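Local coordinates for protein dihydropteroate synthase (Xanthomonas albilineans, PDB 6Q62) that probably condenses para-aminobenzoate with 6-hydroxymethyl-7,8-dihydropterin diphosphate to give 7,8-dihydropteroate, a folate precursor, and here holds 6-chloroguanine in a pocket, at residues 82-87 with 112-117; 208-213 with 253-258; 133-138 with 180-185; 77-82 with 102-107. One frame throughout, in Å; residues are numbered along the deposited sequence.

Interaction 1 of 4, residues 82-87 with 112-117; sequences RVIPVI and VAAGAG
Val83 O, inside helix 76-93, is gripped by one backbone bond, from Ile87 N at 2.9 Å, which closes the turn bearing the two isoleucines of this contact. The helix is kinked in this turn, because the N of Pro85 has no hydrogen to give to the turn before it. Opposite, helix 105-114 ends in a Schellman motif at Gly115, whose positive phi of 128° takes the chain out of the helix; Gly115 N donates to Val112 O at 3.0 Å. Ile87 does most of the touching. Its CB points at the turn, and CG2, anti to the backbone N, presses on the turn's main chain, 3.6 Å from Ala116 N and also beside Ala114 O and Gly115 C. CG1, anti to the carbonyl carbon (chi1 -68°), carries CD1 to a looser contact with Ala116 CB at 4.4 Å. One turn earlier, Ile84 has the same first torsion, so its CG2 comes in from the flank to Ala114 CB at 4.0 Å. The Ala114 methyl therefore meets two branch methyls, those of Ile84 and Ile87, the second also at 4.0 Å. Ile84 goes on to Ala110 and Ile87 to Ala111, while Ile87 also reaches Ile62 of strand 59-63. In this TIM-barrel family the contact joins two successive outer helices where the second ends and the chain heads into strand 118-121. Methyl groups meet methyl groups or peptide atoms throughout, so cohesion here comes from shape and from keeping aliphatic surface out of water, without directional polar bonds between the segments.

Interaction 2 of 4, residues 208-213 with 253-258; sequences HLPRLC and AQRGAL
Two helix ends on the outside of the TIM barrel meet here: the final turn of helix 242-254, with the loop it runs into, and the short, weakly bonded helix 209-212. Pro210 and Arg255 lie side by side and point the same way, the ring CD 4.0 Å from Arg255 CB. The ring rests on the Arg255 carbonyl, with Pro210 CG 3.5 Å from Arg255 O; the proline N has no hydrogen to offer that oxygen. Leu209, its CG anti to the backbone N (chi1 -155°), packs CB beside Arg255 CB and sends CD2 on to Ala257 CB at 3.9 Å. Helix 242-254 closes in a Schellman motif: Gly256, with phi 108°, is the C-prime residue, and its N bonds to Ala253 O at 3.2 Å, while Ala257 N reaches back to Ala252 O. With only hydrogen on the Gly256 CA, the thiol of Cys213 settles directly against the peptide, SG 3.6 Å from Gly256 C. Beyond its CB, Arg255 turns away from helix 209-212: CG is anti to the carbonyl carbon (chi1 -78°), the chain runs extended to NE, and the guanidinium has Gln254 OE1 in plane at its edge. Arg255 NH1 also makes a weak bond to Leu251 O. This end of the contact faces the dimer partner, where Arg255 packs on Val278 of the second subunit and Gln254 NE2 bonds Gln254 OE1 of that subunit. Just past the turn, Leu258 bonds through its backbone to Arg21 and Val219, leading into strand 259-262.

Interaction 3 of 4, residues 133-138 with 180-185; sequences AVADLR and AGIDKR
Apolar contact comes first. Ile182, just past the end of helix 162-179, lays its side chain against the flank of helix 130-137. Its CG1, anti to the carbonyl carbon (chi1 -61°), lies 3.7 Å from Ala135 N, and CD1 reaches Val134 CG1 at 3.8 Å, the two branched chains crossing obliquely. Val134 CG1 is itself anti to the backbone N (chi1 176°), which places it in the path of the isoleucine tip. The methyl of Ala135 touches both Ile182 CG1 and the Ala180 carbonyl, CB being 3.5 Å from Ala180 O. Leu125 touches both Val134 and Ile182 from a neighbouring loop. The polar link is a single water, which donates to Ala135 O at 2.6 Å and to Gly181 O at 3.0 Å, tying a helix carbonyl to the Schellman turn at Gly181 that ends helix 162-179. Charged groups act inside residues 180-185. Arg185 grips Asp183 side-on, NE to OD1 at 2.9 Å and NH2 to the syn lone pair of OD2 at 2.8 Å, a salt bridge. OD1 also accepts from Arg185 N through its anti lone pair at 2.9 Å, an Asx turn that fixes the start of the 3-10 segment ahead of strand 187-190. In the barrel the contact thus joins one outer helix to the connection leaving a later one. Aliphatic burial holds the two segments together, and one water gives a hydrogen to each of two carbonyl oxygens, both acceptors that could not bond each other.

Interaction 4 of 4, residues 77-82 with 102-107; sequences EEELRR and TFKPEV
Glu79 is held by a salt bridge from Lys104 NZ to OE1 at 2.7 Å and by a hydrogen bond from Thr102 OG1 to OE2, also 2.7 Å. Its chain leaves helix 76-93 with CG anti to the backbone N (chi1 -171°) and stays extended, so the carboxylate arrives tip first. Both donors approach from above the carboxylate plane, the lysine about 34° out of it. A bend at the end of Lys104 (chi4 86°) turns NZ onto OE1, and NZ is shared with Glu65 OE1 and Val74 O. Two nearby carboxylates would be expected to keep this lysine charged. OE2 also receives a water proton at 2.7 Å; that water accepts from Phe103 N at 3.1 Å and lies over one face of the Phe103 ring. Thr102 OG1, while donating to Glu79, accepts a hydrogen bond from Lys104 N at 3.2 Å, an ST turn that orders the entry to helix 105-114. Packing follows outward: Val107 crosses the glutamate at about a right angle, its CG2 3.6 Å from OE1. Leu80 slides past Val107 in the opposite direction, CD2 to CG2 at 4.1 Å. Along the same helix, away from 102-107, Glu77, Glu78, Arg81 and Arg82 form a salt-bridge network, in which Arg81 links Glu77 and Glu78. The segment 102-107 directly follows strand 98-101, whose last residue, Asp101, lines the 6-chloroguanine pocket; thus Glu79 ties helix 76-93 to the loop between that strand and helix 105-114, with Val83 and Ala110 extending the helix packing beyond.

Overall arrangement
All four contacts belong to the outer shell of the TIM-barrel domain, around the parallel strands. Interactions 4 and 1 work the same helix pair, 76-93 with 105-114: their centres are 10 Å apart, they share Arg82 and their segments alternate along the chain. Interaction 3 follows in sequence, centred 19 Å from each; Val112 packs on Leu137 and Pro105 on Ala133, so helix 130-137 continues the row. Interaction 2 comes last, across the chain's centre from interactions 1 and 4, about 30 Å away, with part of it at the dimer interface. Three successive helices are thus packed in a row beside strands whose C-terminal ends help form the 6-chloroguanine pocket.

Interaction 1 of 4, residues 82-87 with 112-117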
loop_
_atom_site.group_PDB
_atom_site.type_symbol
_atom_site.label_atom_id
_atom_site.label_comp_id
_atom_site.label_asym_id
_atom_site.label_seq_id
_atom_site.Cartn_x
_atom_site.Cartn_y
_atom_site.Cartn_z
ATOM N N ARG A 82 5.256 -9.656 -32.379
ATOM C CA ARG A 82 5.567 -9.059 -31.087
ATOM C C ARG A 82 5.799 -10.084 -29.997
ATOM O O ARG A 82 6.831 -10.037 -29.352
ATOM C CB ARG A 82 4.430 -8.138 -30.655
ATOM C CG ARG A 82 4.307 -6.916 -31.555
ATOM C CD ARG A 82 3.001 -6.207 -31.301
ATOM N NE ARG A 82 2.887 -5.040 -32.183
ATOM C CZ ARG A 82 1.954 -4.100 -32.065
ATOM N NH1 ARG A 82 1.072 -4.149 -31.073
ATOM N NH2 ARG A 82 1.922 -3.081 -32.910
ATOM N N VAL A 83 4.818 -10.987 -29.747
ATOM C CA VAL A 83 4.886 -11.842 -28.561
ATOM C C VAL A 83 5.808 -13.044 -28.723
ATOM O O VAL A 83 6.437 -13.419 -27.737
ATOM C CB VAL A 83 3.498 -12.261 -27.989
ATOM C CG1 VAL A 83 2.649 -11.031 -27.681
ATOM C CG2 VAL A 83 2.721 -13.221 -28.909
ATOM N N ILE A 84 5.890 -13.668 -29.916
ATOM C CA ILE A 84 6.694 -14.913 -30.002
ATOM C C ILE A 84 8.176 -14.698 -29.707
ATOM O O ILE A 84 8.722 -15.451 -28.893
ATOM C CB ILE A 84 6.455 -15.669 -31.345
ATOM C CG1 ILE A 84 4.954 -15.994 -31.541
ATOM C CG2 ILE A 84 7.382 -16.924 -31.472
ATOM C CD1 ILE A 84 4.307 -16.811 -30.387
ATOM N N PRO A 85 8.877 -13.699 -30.297
ATOM C CA PRO A 85 10.311 -13.548 -29.978
ATOM C C PRO A 85 10.524 -13.214 -28.491
ATOM O O PRO A 85 11.510 -13.644 -27.897
ATOM C CB PRO A 85 10.771 -12.420 -30.900
ATOM C CG PRO A 85 9.714 -12.276 -31.921
ATOM C CD PRO A 85 8.440 -12.703 -31.296
ATOM N N VAL A 86 9.578 -12.477 -27.874
ATOM C CA VAL A 86 9.667 -12.132 -26.444
ATOM C C VAL A 86 9.529 -13.382 -25.569
ATOM O O VAL A 86 10.337 -13.584 -24.662
ATOM C CB VAL A 86 8.648 -11.030 -26.059
ATOM C CG1 VAL A 86 8.635 -10.761 -24.541
ATOM C CG2 VAL A 86 8.982 -9.753 -26.822
ATOM N N ILE A 87 8.539 -14.240 -25.882
ATOM C CA ILE A 87 8.367 -15.497 -25.140
ATOM C C ILE A 87 9.625 -16.381 -25.315
ATOM O O ILE A 87 10.118 -16.925 -24.331
ATOM C CB ILE A 87 7.083 -16.235 -25.604
ATOM C CG1 ILE A 87 5.839 -15.429 -25.178
ATOM C CG2 ILE A 87 7.022 -17.667 -25.034
ATOM C CD1 ILE A 87 4.584 -15.779 -25.904
ATOM N N VAL A 112 2.265 -21.091 -26.802
ATOM C CA VAL A 112 2.565 -22.288 -26.011
ATOM C C VAL A 112 3.695 -23.092 -26.661
ATOM O O VAL A 112 4.603 -23.525 -25.961
ATOM C CB VAL A 112 1.312 -23.125 -25.696
ATOM C CG1 VAL A 112 1.686 -24.455 -25.029
ATOM C CG2 VAL A 112 0.361 -22.336 -24.798
ATOM N N ALA A 113 3.703 -23.214 -28.008
ATOM C CA ALA A 113 4.799 -23.918 -28.685
ATOM C C ALA A 113 6.121 -23.211 -28.462
ATOM O O ALA A 113 7.145 -23.878 -28.344
ATOM C CB ALA A 113 4.523 -24.039 -30.173
ATOM N N ALA A 114 6.086 -21.871 -28.322
ATOM C CA ALA A 114 7.258 -21.031 -28.085
ATOM C C ALA A 114 7.732 -21.042 -26.612
ATOM O O ALA A 114 8.831 -20.564 -26.331
ATOM C CB ALA A 114 6.960 -19.595 -28.529
ATOM N N GLY A 115 6.915 -21.556 -25.697
ATOM C CA GLY A 115 7.290 -21.637 -24.290
ATOM C C GLY A 115 6.340 -21.068 -23.263
ATOM O O GLY A 115 6.623 -21.180 -22.064
ATOM N N ALA A 116 5.217 -20.435 -23.693
ATOM C CA ALA A 116 4.246 -19.913 -22.743
ATOM C C ALA A 116 3.604 -21.088 -22.007
ATOM O O ALA A 116 3.418 -22.154 -22.601
ATOM C CB ALA A 116 3.181 -19.092 -23.455
ATOM N N GLY A 117 3.302 -20.884 -20.725
ATOM C CA GLY A 117 2.721 -21.896 -19.853
ATOM C C GLY A 117 1.344 -21.583 -19.329
ATOM O O GLY A 117 0.809 -22.340 -18.521
#

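Interaction 2 of 4, residues 208-213 with 253-258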
loop_
_atom_site.group_PDB
_atom_site.type_symbol
_atom_site.label_atom_id
_atom_site.label_comp_id
_atom_site.label_asym_id
_atom_site.label_seq_id
_atom_site.Cartn_x
_atom_site.Cartn_y
_atom_site.Cartn_z
ATOM N N HIS A 208 -16.785 -6.551 -2.980
ATOM C CA HIS A 208 -17.485 -7.844 -2.986
ATOM C C HIS A 208 -16.687 -8.989 -3.602
ATOM O O HIS A 208 -17.250 -10.043 -3.893
ATOM C CB HIS A 208 -18.851 -7.714 -3.659
ATOM C CG HIS A 208 -19.797 -6.830 -2.924
ATOM N ND1 HIS A 208 -20.044 -5.555 -3.345
ATOM C CD2 HIS A 208 -20.529 -7.076 -1.815
ATOM C CE1 HIS A 208 -20.951 -5.069 -2.517
ATOM N NE2 HIS A 208 -21.247 -5.936 -1.561
ATOM N N LEU A 209 -15.360 -8.811 -3.746
ATOM C CA LEU A 209 -14.485 -9.850 -4.288
ATOM C C LEU A 209 -14.604 -11.210 -3.562
ATOM O O LEU A 209 -14.531 -12.240 -4.241
ATOM C CB LEU A 209 -13.030 -9.368 -4.336
ATOM C CG LEU A 209 -12.130 -10.042 -5.381
ATOM C CD1 LEU A 209 -12.615 -9.755 -6.809
ATOM C CD2 LEU A 209 -10.703 -9.562 -5.245
ATOM N N PRO A 210 -14.812 -11.292 -2.221
ATOM C CA PRO A 210 -14.933 -12.621 -1.597
ATOM C C PRO A 210 -16.036 -13.489 -2.204
ATOM O O PRO A 210 -15.880 -14.703 -2.232
ATOM C CB PRO A 210 -15.213 -12.285 -0.130
ATOM C CG PRO A 210 -14.570 -10.954 0.070
ATOM C CD PRO A 210 -14.884 -10.228 -1.193
ATOM N N ARG A 211 -17.120 -12.873 -2.736
ATOM C CA ARG A 211 -18.241 -13.578 -3.365
ATOM C C ARG A 211 -17.796 -14.342 -4.621
ATOM O O ARG A 211 -18.330 -15.424 -4.910
ATOM C CB ARG A 211 -19.374 -12.594 -3.719
ATOM N N LEU A 212 -16.812 -13.779 -5.370
ATOM C CA LEU A 212 -16.276 -14.425 -6.566
ATOM C C LEU A 212 -15.320 -15.536 -6.195
ATOM O O LEU A 212 -15.131 -16.463 -6.984
ATOM C CB LEU A 212 -15.522 -13.410 -7.459
ATOM C CG LEU A 212 -16.363 -12.469 -8.316
ATOM C CD1 LEU A 212 -15.478 -11.540 -9.083
ATOM C CD2 LEU A 212 -17.262 -13.234 -9.265
ATOM N N CYS A 213 -14.704 -15.450 -5.003
ATOM C CA CYS A 213 -13.731 -16.446 -4.535
ATOM C C CYS A 213 -14.384 -17.756 -4.114
ATOM O O CYS A 213 -13.682 -18.746 -3.894
ATOM C CB CYS A 213 -12.873 -15.855 -3.425
ATOM S SG CYS A 213 -11.861 -14.464 -3.974
ATOM N N ALA A 253 -5.949 -8.807 -2.455
ATOM C CA ALA A 253 -5.322 -9.969 -1.819
ATOM C C ALA A 253 -6.001 -10.269 -0.462
ATOM O O ALA A 253 -6.323 -11.431 -0.171
ATOM C CB ALA A 253 -3.844 -9.699 -1.623
ATOM N N GLN A 254 -6.301 -9.228 0.329
ATOM C CA GLN A 254 -7.005 -9.424 1.603
ATOM C C GLN A 254 -8.406 -9.977 1.388
ATOM O O GLN A 254 -8.922 -10.707 2.236
ATOM C CB GLN A 254 -7.103 -8.086 2.344
ATOM C CG GLN A 254 -5.743 -7.599 2.832
ATOM C CD GLN A 254 -5.860 -6.270 3.510
ATOM O OE1 GLN A 254 -6.697 -5.425 3.150
ATOM N NE2 GLN A 254 -5.028 -6.064 4.528
ATOM N N ARG A 255 -9.019 -9.651 0.222
ATOM C CA ARG A 255 -10.366 -10.069 -0.117
ATOM C C ARG A 255 -10.424 -11.370 -0.939
ATOM O O ARG A 255 -11.491 -11.712 -1.428
ATOM C CB ARG A 255 -11.146 -8.928 -0.771
ATOM C CG ARG A 255 -11.630 -7.939 0.288
ATOM C CD ARG A 255 -11.830 -6.525 -0.202
ATOM N NE ARG A 255 -12.205 -5.631 0.897
ATOM C CZ ARG A 255 -11.379 -5.098 1.796
ATOM N NH1 ARG A 255 -10.079 -5.397 1.784
ATOM N NH2 ARG A 255 -11.850 -4.296 2.740
ATOM N N GLY A 256 -9.317 -12.111 -0.982
ATOM C CA GLY A 256 -9.263 -13.442 -1.562
ATOM C C GLY A 256 -8.544 -13.628 -2.884
ATOM O O GLY A 256 -8.347 -14.777 -3.298
ATOM N N ALA A 257 -8.118 -12.536 -3.558
ATOM C CA ALA A 257 -7.425 -12.702 -4.844
ATOM C C ALA A 257 -6.094 -13.435 -4.631
ATOM O O ALA A 257 -5.384 -13.131 -3.660
ATOM C CB ALA A 257 -7.191 -11.349 -5.510
ATOM N N LEU A 258 -5.812 -14.474 -5.462
ATOM C CA LEU A 258 -4.527 -15.212 -5.360
ATOM C C LEU A 258 -3.505 -14.782 -6.405
ATOM O O LEU A 258 -2.331 -15.167 -6.341
ATOM C CB LEU A 258 -4.708 -16.740 -5.363
ATOM C CG LEU A 258 -5.341 -17.261 -4.074
ATOM C CD1 LEU A 258 -5.966 -18.657 -4.289
ATOM C CD2 LEU A 258 -4.338 -17.183 -2.917
#

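Interaction 3 of 4, residues 133-138 with 180-185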
loop_
_atom_site.group_PDB
_atom_site.type_symbol
_atom_site.label_atom_id
_atom_site.label_comp_id
_atom_site.label_asym_id
_atom_site.label_seq_id
_atom_site.Cartn_x
_atom_site.Cartn_y
_atom_site.Cartn_z
ATOM N N ALA A 133 -8.370 -24.806 -28.578
ATOM C CA ALA A 133 -6.936 -24.591 -28.341
ATOM C C ALA A 133 -6.558 -24.847 -26.865
ATOM O O ALA A 133 -5.636 -25.615 -26.564
ATOM C CB ALA A 133 -6.524 -23.177 -28.776
ATOM N N VAL A 134 -7.273 -24.247 -25.939
ATOM C CA VAL A 134 -6.909 -24.431 -24.530
ATOM C C VAL A 134 -7.102 -25.902 -24.101
ATOM O O VAL A 134 -6.209 -26.432 -23.416
ATOM C CB VAL A 134 -7.601 -23.405 -23.606
ATOM C CG1 VAL A 134 -7.301 -23.678 -22.154
ATOM C CG2 VAL A 134 -7.152 -21.996 -23.975
ATOM N N ALA A 135 -8.182 -26.588 -24.595
ATOM C CA ALA A 135 -8.397 -28.001 -24.262
ATOM C C ALA A 135 -7.203 -28.841 -24.763
ATOM O O ALA A 135 -6.707 -29.674 -24.020
ATOM C CB ALA A 135 -9.701 -28.493 -24.857
ATOM N N ASP A 136 -6.683 -28.545 -25.991
ATOM C CA ASP A 136 -5.532 -29.240 -26.573
ATOM C C ASP A 136 -4.226 -28.910 -25.899
ATOM O O ASP A 136 -3.333 -29.759 -25.796
ATOM C CB ASP A 136 -5.372 -28.832 -28.053
ATOM C CG ASP A 136 -6.316 -29.468 -29.053
ATOM O OD1 ASP A 136 -7.098 -30.347 -28.648
ATOM O OD2 ASP A 136 -6.268 -29.074 -30.251
ATOM N N LEU A 137 -4.044 -27.624 -25.542
ATOM C CA LEU A 137 -2.768 -27.175 -25.004
ATOM C C LEU A 137 -2.475 -27.605 -23.571
ATOM O O LEU A 137 -1.305 -27.658 -23.202
ATOM C CB LEU A 137 -2.639 -25.651 -25.150
ATOM C CG LEU A 137 -2.558 -25.167 -26.619
ATOM C CD1 LEU A 137 -2.840 -23.673 -26.726
ATOM C CD2 LEU A 137 -1.217 -25.554 -27.272
ATOM N N ARG A 138 -3.501 -27.903 -22.775
ATOM C CA ARG A 138 -3.359 -28.376 -21.389
ATOM C C ARG A 138 -2.533 -27.424 -20.512
ATOM O O ARG A 138 -1.631 -27.841 -19.781
ATOM C CB ARG A 138 -2.816 -29.827 -21.346
ATOM C CG ARG A 138 -3.714 -30.816 -22.097
ATOM C CD ARG A 138 -3.367 -32.242 -21.713
ATOM N NE ARG A 138 -3.853 -33.217 -22.687
ATOM C CZ ARG A 138 -5.084 -33.720 -22.702
ATOM N NH1 ARG A 138 -5.985 -33.322 -21.808
ATOM N NH2 ARG A 138 -5.431 -34.609 -23.622
ATOM N N ALA A 180 -15.927 -28.180 -22.585
ATOM C CA ALA A 180 -15.002 -28.301 -23.710
ATOM C C ALA A 180 -13.842 -29.258 -23.380
ATOM O O ALA A 180 -12.999 -29.517 -24.227
ATOM C CB ALA A 180 -14.449 -26.932 -24.100
ATOM N N GLY A 181 -13.793 -29.747 -22.140
ATOM C CA GLY A 181 -12.731 -30.666 -21.749
ATOM C C GLY A 181 -11.541 -30.012 -21.078
ATOM O O GLY A 181 -10.481 -30.635 -20.946
ATOM N N ILE A 182 -11.701 -28.750 -20.639
ATOM C CA ILE A 182 -10.593 -28.095 -19.942
ATOM C C ILE A 182 -10.771 -28.474 -18.461
ATOM O O ILE A 182 -11.861 -28.304 -17.921
ATOM C CB ILE A 182 -10.564 -26.554 -20.172
ATOM C CG1 ILE A 182 -10.384 -26.227 -21.675
ATOM C CG2 ILE A 182 -9.442 -25.879 -19.309
ATOM C CD1 ILE A 182 -10.927 -24.862 -22.076
ATOM N N ASP A 183 -9.712 -29.020 -17.838
ATOM C CA ASP A 183 -9.761 -29.423 -16.427
ATOM C C ASP A 183 -10.047 -28.202 -15.546
ATOM O O ASP A 183 -9.414 -27.163 -15.739
ATOM C CB ASP A 183 -8.442 -30.095 -16.014
ATOM C CG ASP A 183 -8.531 -30.875 -14.717
ATOM O OD1 ASP A 183 -8.871 -30.270 -13.681
ATOM O OD2 ASP A 183 -8.256 -32.092 -14.739
ATOM N N LYS A 184 -11.018 -28.313 -14.595
ATOM C CA LYS A 184 -11.366 -27.213 -13.687
ATOM C C LYS A 184 -10.144 -26.719 -12.904
ATOM O O LYS A 184 -10.081 -25.535 -12.609
ATOM C CB LYS A 184 -12.504 -27.604 -12.723
ATOM C CG LYS A 184 -13.218 -26.380 -12.117
ATOM C CD LYS A 184 -14.117 -26.708 -10.949
ATOM C CE LYS A 184 -14.809 -25.468 -10.424
ATOM N NZ LYS A 184 -15.601 -25.757 -9.208
ATOM N N ARG A 185 -9.140 -27.600 -12.649
ATOM C CA ARG A 185 -7.933 -27.252 -11.899
ATOM C C ARG A 185 -7.017 -26.295 -12.660
ATOM O O ARG A 185 -6.072 -25.754 -12.075
ATOM C CB ARG A 185 -7.137 -28.516 -11.503
ATOM C CG ARG A 185 -7.863 -29.381 -10.463
ATOM C CD ARG A 185 -7.233 -30.753 -10.333
ATOM N NE ARG A 185 -7.630 -31.655 -11.415
ATOM C CZ ARG A 185 -7.282 -32.938 -11.488
ATOM N NH1 ARG A 185 -6.528 -33.486 -10.539
ATOM N NH2 ARG A 185 -7.687 -33.684 -12.507
HETATM O O HOH W 1 -7.544 -30.439 -21.638
#

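Interaction 4 of 4, residues 77-82 with 102-107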
loop_
_atom_site.group_PDB
_atom_site.type_symbol
_atom_site.label_atom_id
_atom_site.label_comp_id
_atom_site.label_asym_id
_atom_site.label_seq_id
_atom_site.Cartn_x
_atom_site.Cartn_y
_atom_site.Cartn_z
ATOM N N GLU A 77 -0.808 -11.500 -37.478
ATOM C CA GLU A 77 0.592 -11.605 -37.876
ATOM C C GLU A 77 1.475 -10.635 -37.091
ATOM O O GLU A 77 2.579 -11.008 -36.675
ATOM C CB GLU A 77 0.722 -11.303 -39.385
ATOM C CG GLU A 77 2.030 -11.733 -39.985
ATOM C CD GLU A 77 2.124 -11.228 -41.409
ATOM O OE1 GLU A 77 1.917 -12.041 -42.337
ATOM O OE2 GLU A 77 2.365 -10.012 -41.598
ATOM N N GLU A 78 0.972 -9.407 -36.860
ATOM C CA GLU A 78 1.699 -8.406 -36.068
ATOM C C GLU A 78 1.773 -8.839 -34.576
ATOM O O GLU A 78 2.807 -8.660 -33.936
ATOM C CB GLU A 78 1.028 -7.021 -36.199
ATOM C CG GLU A 78 1.750 -5.891 -35.462
ATOM C CD GLU A 78 3.234 -5.698 -35.741
ATOM O OE1 GLU A 78 3.678 -5.975 -36.881
ATOM O OE2 GLU A 78 3.955 -5.262 -34.812
ATOM N N GLU A 79 0.675 -9.394 -34.030
ATOM C CA GLU A 79 0.649 -9.846 -32.640
ATOM C C GLU A 79 1.694 -10.970 -32.458
ATOM O O GLU A 79 2.445 -10.936 -31.474
ATOM C CB GLU A 79 -0.753 -10.343 -32.277
ATOM C CG GLU A 79 -0.913 -10.620 -30.788
ATOM C CD GLU A 79 -2.313 -11.048 -30.406
ATOM O OE1 GLU A 79 -3.156 -11.160 -31.323
ATOM O OE2 GLU A 79 -2.566 -11.298 -29.201
ATOM N N LEU A 80 1.804 -11.900 -33.447
ATOM C CA LEU A 80 2.809 -12.970 -33.369
ATOM C C LEU A 80 4.216 -12.413 -33.431
ATOM O O LEU A 80 5.097 -12.855 -32.690
ATOM C CB LEU A 80 2.600 -13.985 -34.514
ATOM C CG LEU A 80 1.344 -14.850 -34.414
ATOM C CD1 LEU A 80 1.088 -15.589 -35.762
ATOM C CD2 LEU A 80 1.477 -15.856 -33.257
ATOM N N ARG A 81 4.439 -11.428 -34.323
ATOM C CA ARG A 81 5.746 -10.764 -34.506
ATOM C C ARG A 81 6.205 -10.116 -33.191
ATOM O O ARG A 81 7.392 -10.045 -32.921
ATOM C CB ARG A 81 5.604 -9.699 -35.615
ATOM C CG ARG A 81 6.855 -9.105 -36.206
ATOM C CD ARG A 81 6.433 -8.270 -37.413
ATOM N NE ARG A 81 6.088 -9.161 -38.512
ATOM C CZ ARG A 81 4.967 -9.137 -39.224
ATOM N NH1 ARG A 81 4.053 -8.193 -39.017
ATOM N NH2 ARG A 81 4.780 -10.013 -40.193
ATOM N N ARG A 82 5.256 -9.656 -32.379
ATOM C CA ARG A 82 5.567 -9.059 -31.087
ATOM C C ARG A 82 5.799 -10.084 -29.997
ATOM O O ARG A 82 6.831 -10.037 -29.352
ATOM C CB ARG A 82 4.430 -8.138 -30.655
ATOM C CG ARG A 82 4.307 -6.916 -31.555
ATOM C CD ARG A 82 3.001 -6.207 -31.301
ATOM N NE ARG A 82 2.887 -5.040 -32.183
ATOM C CZ ARG A 82 1.954 -4.100 -32.065
ATOM N NH1 ARG A 82 1.072 -4.149 -31.073
ATOM N NH2 ARG A 82 1.922 -3.081 -32.910
ATOM N N THR A 102 -3.692 -12.982 -24.770
ATOM C CA THR A 102 -4.263 -12.954 -26.123
ATOM C C THR A 102 -5.657 -13.569 -26.092
ATOM O O THR A 102 -5.931 -14.391 -25.213
ATOM C CB THR A 102 -3.362 -13.727 -27.090
ATOM O OG1 THR A 102 -3.864 -13.570 -28.436
ATOM C CG2 THR A 102 -3.245 -15.237 -26.750
ATOM N N PHE A 103 -6.511 -13.201 -27.056
ATOM C CA PHE A 103 -7.815 -13.843 -27.200
ATOM C C PHE A 103 -7.837 -14.683 -28.484
ATOM O O PHE A 103 -8.866 -15.290 -28.789
ATOM C CB PHE A 103 -8.979 -12.826 -27.214
ATOM C CG PHE A 103 -8.888 -11.714 -28.219
ATOM C CD1 PHE A 103 -9.314 -11.899 -29.533
ATOM C CD2 PHE A 103 -8.429 -10.461 -27.842
ATOM C CE1 PHE A 103 -9.215 -10.860 -30.472
ATOM C CE2 PHE A 103 -8.357 -9.415 -28.777
ATOM C CZ PHE A 103 -8.751 -9.626 -30.081
ATOM N N LYS A 104 -6.717 -14.714 -29.239
ATOM C CA LYS A 104 -6.680 -15.409 -30.534
ATOM C C LYS A 104 -6.124 -16.803 -30.432
ATOM O O LYS A 104 -4.975 -16.958 -30.007
ATOM C CB LYS A 104 -5.887 -14.573 -31.552
ATOM C CG LYS A 104 -6.484 -13.190 -31.787
ATOM C CD LYS A 104 -5.696 -12.458 -32.885
ATOM C CE LYS A 104 -6.175 -11.048 -33.141
ATOM N NZ LYS A 104 -5.528 -10.109 -32.200
ATOM N N PRO A 105 -6.894 -17.839 -30.859
ATOM C CA PRO A 105 -6.392 -19.217 -30.752
ATOM C C PRO A 105 -5.089 -19.474 -31.452
ATOM O O PRO A 105 -4.305 -20.266 -30.954
ATOM C CB PRO A 105 -7.510 -20.082 -31.336
ATOM C CG PRO A 105 -8.435 -19.129 -32.022
ATOM C CD PRO A 105 -8.275 -17.805 -31.365
ATOM N N GLU A 106 -4.839 -18.820 -32.602
ATOM C CA GLU A 106 -3.589 -19.029 -33.343
ATOM C C GLU A 106 -2.437 -18.526 -32.498
ATOM O O GLU A 106 -1.375 -19.141 -32.502
ATOM C CB GLU A 106 -3.605 -18.244 -34.689
ATOM C CG GLU A 106 -4.788 -18.531 -35.605
ATOM C CD GLU A 106 -6.052 -17.692 -35.452
ATOM O OE1 GLU A 106 -6.318 -17.159 -34.347
ATOM O OE2 GLU A 106 -6.796 -17.591 -36.450
ATOM N N VAL A 107 -2.632 -17.408 -31.748
ATOM C CA VAL A 107 -1.568 -16.856 -30.893
ATOM C C VAL A 107 -1.406 -17.761 -29.684
ATOM O O VAL A 107 -0.277 -18.033 -29.282
ATOM C CB VAL A 107 -1.848 -15.388 -30.482
ATOM C CG1 VAL A 107 -0.698 -14.829 -29.625
ATOM C CG2 VAL A 107 -2.052 -14.510 -31.731
HETATM O O HOH W 2 -5.127 -10.807 -28.529
#